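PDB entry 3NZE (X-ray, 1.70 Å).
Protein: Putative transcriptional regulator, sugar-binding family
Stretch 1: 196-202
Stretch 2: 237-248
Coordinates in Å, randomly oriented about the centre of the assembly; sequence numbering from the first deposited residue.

Stretch 1 (196-202) FFRSDGS
Stretch 2 237-248: NGLQGALAAGLA

Stretch 1 carries a strand that begins earlier in the chain, then a turn. Stretch 2 is the end of a helix that begins earlier in the chain, with loop or turn after it. The strand and helix axes run nearly perpendicular, at 86°, and approach to 7.9 Å. The two stretches bury 328 Å² between them, both sides summed. No hydrogen bond joins them, so the contact rests on close packing.

Backbone conformation sets the shape. Phe197 is extended, at phi/psi -144/163. Arg198 to Gly201 form a type I beta turn, with Ser199 at -61/-31 and Asp200 at -87/6. Gly201 N donates to Arg198 O at 2.9 Å, and Arg198 N donates to Ser202 O at 2.9 Å. Gly241 is helical, at -65/-42, and Ala245 N bonds Gly241 O at 2.9 Å. A Schellman motif follows: Gly246 N bonds Leu243 O at 2.9 Å, and Leu247 N bonds Ala242 O at 3.1 Å. Gly246 has phi/psi 69/30, which favours glycine.

Backbone-to-backbone packing depends on two glycines. In register, Ser199 CA lies 4.5 Å from Gly241 CA, and Gly201 CA lies 3.8 Å from Ala245 CA. A CB on Gly241 would clash with Phe197 CE1. One on Gly201 would clash with Ala245 N and Ala244 C, and the Gly201 phi/psi of 87/-6 itself calls for glycine. Gly201 CA makes a CA-H...O contact with Gly241 O at 3.5 Å.

The aromatic contact comes from Phe197, whose CA-to-CB bond points toward the helix. Its chi1 is 47° (p) and chi2 is 73°. Gly241 O and Ala242 CA lie over one ring face, while Gly238 O lies at the edge, 3.2 Å from Phe197 CE1. Phe197 CZ meets Ala242 CB at 3.8 Å, and Phe197 CE2 meets Leu247 CD1 at 4.2 Å. Leu247 adopts chi1 -62° (m) and chi2 -172° (t). Phe197, Gly201, Gly241 and Ala245 are buried; Ala244 is exposed.

Alanine methyls pack against the turn. Ala244 CB is 3.5 Å from Ser199 O and 3.6 Å from Asp200 C. Ala245 CB is 3.2 Å from Gly201 O. These small side chains point toward stretch 1 and let its backbone come close.

Polar side chains brace the turn from within. Asp200 (chi1 68°, p) accepts at OD1 from Ser202 N at 2.9 Å and from Ser202 OG at 2.7 Å. Arg198 NH1 donates to Ser202 OG at 3.0 Å. Arg198 is m, t, t in chi1 to chi3, with chi4 83°. The CA-to-CB bonds of Arg198, Asp200 and Ser202 point away from the helix.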

# COMPACT_ATOMS: atom_id res chain seq x y z
N PHE A 196 -0.69 -1.91 10.92
CA PHE A 196 0.05 -3.16 11.02
C PHE A 196 -0.83 -4.38 11.22
O PHE A 196 -1.96 -4.28 11.71
CB PHE A 196 1.05 -3.05 12.16
CG PHE A 196 2.07 -1.96 11.96
CD1 PHE A 196 3.29 -2.25 11.38
CD2 PHE A 196 1.79 -0.64 12.31
CE1 PHE A 196 4.24 -1.25 11.17
CE2 PHE A 196 2.73 0.36 12.11
CZ PHE A 196 3.95 0.06 11.53
N PHE A 197 -0.30 -5.54 10.83
CA PHE A 197 -1.00 -6.81 11.01
C PHE A 197 -0.04 -7.95 11.35
O PHE A 197 1.18 -7.82 11.13
CB PHE A 197 -1.78 -7.16 9.74
CG PHE A 197 -0.97 -7.00 8.49
CD1 PHE A 197 0.03 -7.91 8.18
CD2 PHE A 197 -1.19 -5.93 7.64
CE1 PHE A 197 0.79 -7.77 7.02
CE2 PHE A 197 -0.43 -5.77 6.48
CZ PHE A 197 0.56 -6.71 6.17
N ARG A 198 -0.58 -9.05 11.87
CA ARG A 198 0.20 -10.24 12.23
C ARG A 198 0.22 -11.23 11.07
O ARG A 198 -0.39 -11.00 10.03
CB ARG A 198 -0.38 -10.91 13.48
CG ARG A 198 -0.47 -9.97 14.70
CD ARG A 198 -0.99 -10.73 15.94
NE ARG A 198 -1.16 -9.85 17.09
CZ ARG A 198 -2.22 -9.09 17.31
NH1 ARG A 198 -3.24 -9.08 16.45
NH2 ARG A 198 -2.28 -8.32 18.39
N SER A 199 0.93 -12.35 11.24
CA SER A 199 1.03 -13.33 10.16
C SER A 199 -0.33 -13.88 9.75
O SER A 199 -0.54 -14.23 8.59
CB SER A 199 1.98 -14.48 10.53
OG SER A 199 1.50 -15.20 11.66
N ASP A 200 -1.25 -13.96 10.71
CA ASP A 200 -2.59 -14.48 10.44
C ASP A 200 -3.53 -13.39 9.94
O ASP A 200 -4.73 -13.63 9.78
CB ASP A 200 -3.18 -15.16 11.69
CG ASP A 200 -3.48 -14.17 12.81
OD1 ASP A 200 -3.12 -12.98 12.69
OD2 ASP A 200 -4.10 -14.59 13.82
N GLY A 201 -2.98 -12.20 9.70
CA GLY A 201 -3.75 -11.09 9.17
C GLY A 201 -4.47 -10.23 10.20
O GLY A 201 -5.06 -9.21 9.86
N SER A 202 -4.43 -10.64 11.47
CA SER A 202 -5.15 -9.90 12.51
C SER A 202 -4.48 -8.57 12.82
O SER A 202 -3.26 -8.44 12.70
CB SER A 202 -5.30 -10.75 13.78
OG SER A 202 -4.04 -11.06 14.36
N ASN A 237 7.09 -11.85 3.96
CA ASN A 237 6.36 -11.98 5.23
C ASN A 237 5.20 -11.00 5.33
O ASN A 237 4.11 -11.35 5.79
CB ASN A 237 7.31 -11.82 6.42
CG ASN A 237 8.04 -13.10 6.75
OD1 ASN A 237 7.52 -14.20 6.53
ND2 ASN A 237 9.26 -12.97 7.27
N GLY A 238 5.45 -9.77 4.90
CA GLY A 238 4.44 -8.73 4.92
C GLY A 238 3.30 -9.07 3.97
O GLY A 238 2.12 -8.92 4.32
N LEU A 239 3.64 -9.52 2.77
CA LEU A 239 2.61 -9.85 1.80
C LEU A 239 1.75 -11.00 2.30
O LEU A 239 0.53 -10.97 2.13
CB LEU A 239 3.23 -10.23 0.45
CG LEU A 239 2.22 -10.64 -0.62
CD1 LEU A 239 1.23 -9.52 -0.90
CD2 LEU A 239 2.93 -11.05 -1.90
N GLN A 240 2.38 -12.01 2.88
CA GLN A 240 1.62 -13.15 3.40
C GLN A 240 0.56 -12.71 4.40
O GLN A 240 -0.59 -13.18 4.36
CB GLN A 240 2.55 -14.17 4.06
CG GLN A 240 3.23 -15.11 3.09
CD GLN A 240 4.14 -16.11 3.78
OE1 GLN A 240 5.12 -15.73 4.43
NE2 GLN A 240 3.83 -17.39 3.65
N GLY A 241 0.95 -11.81 5.30
CA GLY A 241 0.04 -11.27 6.29
C GLY A 241 -1.07 -10.45 5.66
O GLY A 241 -2.23 -10.54 6.09
N ALA A 242 -0.74 -9.65 4.65
CA ALA A 242 -1.76 -8.82 4.01
C ALA A 242 -2.79 -9.69 3.31
O ALA A 242 -3.97 -9.38 3.31
CB ALA A 242 -1.14 -7.86 3.01
N LEU A 243 -2.32 -10.76 2.69
CA LEU A 243 -3.21 -11.68 2.02
C LEU A 243 -4.05 -12.44 3.03
O LEU A 243 -5.25 -12.66 2.82
CB LEU A 243 -2.43 -12.65 1.13
CG LEU A 243 -1.77 -12.01 -0.11
CD1 LEU A 243 -0.87 -13.00 -0.82
CD2 LEU A 243 -2.82 -11.44 -1.07
N ALA A 244 -3.43 -12.83 4.15
CA ALA A 244 -4.18 -13.48 5.22
C ALA A 244 -5.29 -12.57 5.73
O ALA A 244 -6.38 -13.04 6.08
CB ALA A 244 -3.27 -13.89 6.37
N ALA A 245 -5.02 -11.27 5.74
CA ALA A 245 -6.00 -10.28 6.18
C ALA A 245 -7.05 -9.98 5.11
O ALA A 245 -8.02 -9.27 5.37
CB ALA A 245 -5.30 -9.00 6.63
N GLY A 246 -6.86 -10.53 3.92
CA GLY A 246 -7.80 -10.35 2.83
C GLY A 246 -7.83 -8.93 2.30
O GLY A 246 -8.87 -8.44 1.83
N LEU A 247 -6.70 -8.25 2.39
CA LEU A 247 -6.68 -6.84 2.06
C LEU A 247 -6.78 -6.55 0.56
O LEU A 247 -7.34 -5.54 0.18
CB LEU A 247 -5.45 -6.16 2.67
CG LEU A 247 -5.41 -6.21 4.19
CD1 LEU A 247 -4.24 -5.34 4.68
CD2 LEU A 247 -6.72 -5.69 4.76
N ALA A 248 -6.26 -7.45 -0.27
CA ALA A 248 -6.15 -7.20 -1.71
C ALA A 248 -7.25 -7.90 -2.51
O ALA A 248 -7.73 -8.95 -2.10
CB ALA A 248 -4.80 -7.66 -2.21